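Local coordinates for coat protein (Sulfolobus turreted icosahedral virus, PDB 2BBD) that forms the capsid shell of the virus as its major coat protein, with a fold pointing to common ancestry with eukaryotic and bacterial virus capsids, at residues 3-8 against 153-158; 251-256 against 271-276. All coordinates share one frame; numbering follows the deposited sequence.

Contact 1: 3-8 against 153-158; sequences IYTETL and TITYER
Y4 lays one face of its ring over the CB of Y156, which stands 3.4 Å above the ring plane and offset toward the rim, a CH-pi contact. The two rings are turned by only 28° but slid apart, with centroids 5.5 Å from each other, so they barely overlap. Y4 CG lies between the backbone N and the carbonyl carbon (chi1 65°). E6 CG is placed in the same way, and from there the extended chain carries OE1 to 3.5 Å from Y156 CE1, its carboxylate plane almost perpendicular to the ring.

On the other face, threonines meet through their hydroxyls: T5 OG1 and T155 OG1 hydrogen-bond at 2.9 Å, T7 OG1 and T153 OG1 at 3.0 Å. Between the two faces runs an antiparallel backbone pairing. Y4–Y156 and E6–I154 are hydrogen-bonded pairs, each with two N-H...O bonds, the shortest being Y156 N to Y4 O at 2.7 Å.

Outside the pair, Y4 OH bonds N28, Y156 OH bonds the carbonyl of P25, and E157 forms salt bridges with R31 and R122. In this double jelly-roll protein, strand 2-13 edges a sheet of the first jelly roll, and strand 145-158 separates it from strand 29-43.

Contact 2: 251-256 against 271-276; sequences AALQAE and AIIDFR
L253 overlaps the methyl of A271 with its CD2 branch, CD2 to A271 CB measuring 3.6 Å; L253 CD2 also reaches I273 CD1, at 4.1 Å. Its other branch is turned to the backbone: L253 CD1 lies 3.7 Å from I272 O. CG stands anti to the backbone N (chi1 -167°). Y233 of strand 230-237 touches L253 and I273 as well, adding an aromatic side chain to this apolar patch.

The segment axes approach to 7.6 Å at 72°, so the helix passes across the strand. L253 carries most of the apolar contact from the helix side, with by far the largest buried area of its segment. In the double jelly-roll fold the helix sits against an edge strand of the second jelly roll: strand 270-284 is outermost in its sheet within this chain, and helix 250-261 leads into it through the intervening loop. A271, I273 and F275 make backbone hydrogen bonds to strand 210-219.

No direct hydrogen bond joins the two segments; a water does so instead. It donates to E256 OE1 and to I272 O, each at 2.7 Å, and accepts from D274 N at 3.1 Å, thereby tying the helix carboxylate to two backbone groups of the strand. I272 O also accepts a hydrogen bond from N257 ND2, and E256 OE1 has a second partner in Y278 OH. D274 OD2 forms a salt bridge with R213, and its OD1 is hydrogen-bonded to Y261 OH of the helix.

Contact 1 is partly buried, with its exposed touching residues all on segment 3-8, whereas every residue of 271-276 that touches the helix in contact 2 is buried. They share no element: contact 1 joins two neighbouring strands of one sheet, contact 2 sets a helix against the edge strand of a different sheet. Their centres lie 32 Å apart, with nearest atoms about 21 Å from each other, and contact 1 closes along the chain before contact 2 opens. The chemistry differs too: 624 Å² is buried in the strand pair, where backbone and hydroxyl bonds join aromatic and aliphatic contacts, against 198 Å² between helix and strand, where direct contacts are mainly apolar and a water bridges polar groups.

Contact 1: 3-8 against 153-158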
# COMPACT_ATOMS: atom_id res chain seq x y z
N ILE A 3 13.44 -8.22 18.76
CA ILE A 3 12.18 -7.95 18.08
C ILE A 3 11.04 -8.73 18.72
O ILE A 3 11.16 -9.93 18.98
CB ILE A 3 12.26 -8.35 16.59
CG1 ILE A 3 13.42 -7.61 15.92
CG2 ILE A 3 10.93 -8.02 15.89
CD1 ILE A 3 13.64 -8.01 14.46
N TYR A 4 9.94 -8.04 18.99
CA TYR A 4 8.79 -8.68 19.62
C TYR A 4 7.51 -8.02 19.17
O TYR A 4 7.49 -6.86 18.74
CB TYR A 4 8.90 -8.65 21.15
CG TYR A 4 8.85 -7.26 21.74
CD1 TYR A 4 9.96 -6.42 21.70
CD2 TYR A 4 7.68 -6.77 22.32
CE1 TYR A 4 9.92 -5.14 22.22
CE2 TYR A 4 7.62 -5.48 22.83
CZ TYR A 4 8.74 -4.67 22.78
OH TYR A 4 8.69 -3.39 23.26
N THR A 5 6.42 -8.76 19.30
CA THR A 5 5.13 -8.27 18.87
C THR A 5 4.08 -8.30 19.97
O THR A 5 4.04 -9.22 20.79
CB THR A 5 4.64 -9.12 17.67
OG1 THR A 5 5.56 -8.98 16.58
CG2 THR A 5 3.28 -8.67 17.21
N GLU A 6 3.24 -7.28 20.00
CA GLU A 6 2.15 -7.24 20.96
C GLU A 6 0.90 -6.58 20.35
O GLU A 6 0.98 -5.68 19.50
CB GLU A 6 2.58 -6.58 22.29
CG GLU A 6 3.09 -5.16 22.24
CD GLU A 6 3.70 -4.69 23.59
OE1 GLU A 6 3.84 -3.47 23.80
OE2 GLU A 6 4.04 -5.54 24.45
N THR A 7 -0.25 -7.05 20.79
CA THR A 7 -1.53 -6.55 20.31
C THR A 7 -2.12 -5.56 21.29
O THR A 7 -2.26 -5.86 22.47
CB THR A 7 -2.50 -7.71 20.12
OG1 THR A 7 -1.91 -8.68 19.24
CG2 THR A 7 -3.82 -7.23 19.56
N LEU A 8 -2.47 -4.37 20.81
CA LEU A 8 -3.06 -3.35 21.67
C LEU A 8 -4.38 -3.84 22.28
O LEU A 8 -5.18 -4.53 21.64
CB LEU A 8 -3.28 -2.07 20.87
CG LEU A 8 -2.07 -1.13 20.78
CD1 LEU A 8 -0.79 -1.92 20.59
CD2 LEU A 8 -2.26 -0.13 19.66
N THR A 153 -1.89 -4.58 15.98
CA THR A 153 -0.77 -5.34 16.51
C THR A 153 0.54 -4.68 16.09
O THR A 153 0.76 -4.40 14.93
CB THR A 153 -0.81 -6.78 16.03
OG1 THR A 153 -2.02 -7.40 16.49
CG2 THR A 153 0.37 -7.55 16.59
N ILE A 154 1.41 -4.44 17.06
CA ILE A 154 2.66 -3.76 16.76
C ILE A 154 3.90 -4.62 16.95
O ILE A 154 4.03 -5.34 17.95
CB ILE A 154 2.77 -2.48 17.61
CG1 ILE A 154 1.53 -1.62 17.36
CG2 ILE A 154 4.04 -1.70 17.27
CD1 ILE A 154 1.35 -0.54 18.37
N THR A 155 4.79 -4.57 15.97
CA THR A 155 6.04 -5.30 16.07
C THR A 155 7.10 -4.26 16.45
O THR A 155 7.33 -3.30 15.72
CB THR A 155 6.43 -5.96 14.74
OG1 THR A 155 5.49 -6.99 14.42
CG2 THR A 155 7.82 -6.57 14.86
N TYR A 156 7.70 -4.44 17.62
CA TYR A 156 8.72 -3.52 18.11
C TYR A 156 10.11 -4.12 18.00
O TYR A 156 10.27 -5.29 17.70
CB TYR A 156 8.51 -3.20 19.59
CG TYR A 156 7.31 -2.34 19.90
CD1 TYR A 156 6.16 -2.89 20.44
CD2 TYR A 156 7.35 -0.97 19.69
CE1 TYR A 156 5.07 -2.09 20.77
CE2 TYR A 156 6.27 -0.16 20.01
CZ TYR A 156 5.13 -0.73 20.55
OH TYR A 156 4.06 0.07 20.85
N GLU A 157 11.10 -3.28 18.24
CA GLU A 157 12.48 -3.71 18.28
C GLU A 157 13.11 -2.85 19.36
O GLU A 157 13.01 -1.62 19.33
CB GLU A 157 13.22 -3.50 16.95
CG GLU A 157 14.55 -4.23 16.92
CD GLU A 157 15.34 -4.00 15.65
OE1 GLU A 157 14.75 -4.04 14.55
OE2 GLU A 157 16.57 -3.80 15.74
N ARG A 158 13.71 -3.51 20.33
CA ARG A 158 14.35 -2.80 21.41
C ARG A 158 15.75 -2.41 20.95
O ARG A 158 16.68 -3.23 20.96
CB ARG A 158 14.41 -3.68 22.66
CG ARG A 158 15.17 -3.05 23.80
CD ARG A 158 14.88 -3.73 25.12
NE ARG A 158 15.87 -3.36 26.13
CZ ARG A 158 17.11 -3.84 26.17
NH1 ARG A 158 17.51 -4.71 25.26
NH2 ARG A 158 17.94 -3.44 27.13
O HOH W 1 2.22 -1.75 23.14

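Contact 2: 251-256 against 271-276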
# COMPACT_ATOMS: atom_id res chain seq x y z
N ALA A 251 0.55 -8.74 -19.73
CA ALA A 251 0.66 -10.18 -19.51
C ALA A 251 2.07 -10.57 -19.09
O ALA A 251 2.26 -11.42 -18.23
CB ALA A 251 0.25 -10.94 -20.77
N ALA A 252 3.06 -9.94 -19.70
CA ALA A 252 4.45 -10.25 -19.37
C ALA A 252 4.78 -9.73 -17.98
O ALA A 252 5.57 -10.33 -17.26
CB ALA A 252 5.39 -9.63 -20.40
N LEU A 253 4.17 -8.62 -17.61
CA LEU A 253 4.41 -8.04 -16.30
C LEU A 253 3.78 -8.98 -15.26
O LEU A 253 4.41 -9.32 -14.26
CB LEU A 253 3.79 -6.64 -16.24
CG LEU A 253 4.13 -5.70 -15.10
CD1 LEU A 253 5.64 -5.53 -14.96
CD2 LEU A 253 3.44 -4.35 -15.38
N GLN A 254 2.54 -9.41 -15.52
CA GLN A 254 1.86 -10.32 -14.60
C GLN A 254 2.59 -11.66 -14.52
O GLN A 254 2.56 -12.31 -13.48
CB GLN A 254 0.40 -10.55 -15.03
CG GLN A 254 -0.45 -9.28 -15.12
CD GLN A 254 -1.95 -9.56 -15.08
OE1 GLN A 254 -2.45 -10.43 -15.79
NE2 GLN A 254 -2.67 -8.80 -14.26
N ALA A 255 3.24 -12.06 -15.60
CA ALA A 255 3.99 -13.32 -15.60
C ALA A 255 5.20 -13.17 -14.70
O ALA A 255 5.58 -14.10 -13.99
CB ALA A 255 4.42 -13.68 -17.03
N GLU A 256 5.81 -11.99 -14.75
CA GLU A 256 6.98 -11.67 -13.93
C GLU A 256 6.58 -11.68 -12.45
O GLU A 256 7.35 -12.16 -11.61
CB GLU A 256 7.52 -10.28 -14.31
CG GLU A 256 8.80 -9.89 -13.59
CD GLU A 256 9.44 -8.64 -14.17
OE1 GLU A 256 8.85 -7.55 -14.05
OE2 GLU A 256 10.54 -8.75 -14.74
N ALA A 271 -0.96 -5.01 -11.53
CA ALA A 271 0.41 -5.48 -11.72
C ALA A 271 1.40 -4.68 -10.88
O ALA A 271 1.16 -3.52 -10.53
CB ALA A 271 0.80 -5.42 -13.21
N ILE A 272 2.52 -5.32 -10.54
CA ILE A 272 3.56 -4.67 -9.76
C ILE A 272 4.86 -4.53 -10.55
O ILE A 272 5.29 -5.46 -11.23
CB ILE A 272 3.87 -5.44 -8.48
CG1 ILE A 272 2.67 -5.37 -7.52
CG2 ILE A 272 5.13 -4.89 -7.84
CD1 ILE A 272 2.80 -6.23 -6.28
N ILE A 273 5.46 -3.35 -10.47
CA ILE A 273 6.72 -3.08 -11.13
C ILE A 273 7.83 -3.01 -10.10
O ILE A 273 7.92 -2.03 -9.35
CB ILE A 273 6.74 -1.72 -11.87
CG1 ILE A 273 5.75 -1.73 -13.04
CG2 ILE A 273 8.15 -1.40 -12.35
CD1 ILE A 273 4.32 -1.50 -12.62
N ASP A 274 8.66 -4.04 -10.04
CA ASP A 274 9.79 -4.02 -9.11
C ASP A 274 10.93 -3.36 -9.87
O ASP A 274 11.56 -3.97 -10.73
CB ASP A 274 10.18 -5.44 -8.69
CG ASP A 274 9.15 -6.08 -7.77
OD1 ASP A 274 8.22 -6.73 -8.27
OD2 ASP A 274 9.26 -5.90 -6.55
N PHE A 275 11.17 -2.09 -9.54
CA PHE A 275 12.19 -1.30 -10.20
C PHE A 275 13.59 -1.91 -10.27
O PHE A 275 14.26 -1.79 -11.29
CB PHE A 275 12.24 0.09 -9.57
CG PHE A 275 10.95 0.86 -9.74
CD1 PHE A 275 10.54 1.29 -11.00
CD2 PHE A 275 10.13 1.12 -8.64
CE1 PHE A 275 9.33 1.98 -11.17
CE2 PHE A 275 8.92 1.80 -8.79
CZ PHE A 275 8.51 2.23 -10.07
N ARG A 276 14.04 -2.58 -9.21
CA ARG A 276 15.37 -3.17 -9.22
C ARG A 276 15.53 -4.19 -10.35
O ARG A 276 16.65 -4.54 -10.71
CB ARG A 276 15.68 -3.86 -7.89
CG ARG A 276 14.81 -5.05 -7.60
CD ARG A 276 15.35 -5.86 -6.43
NE ARG A 276 14.43 -6.93 -6.04
CZ ARG A 276 13.91 -7.83 -6.88
NH1 ARG A 276 14.23 -7.81 -8.17
NH2 ARG A 276 13.08 -8.76 -6.42
O HOH W 2 7.76 -6.30 -11.93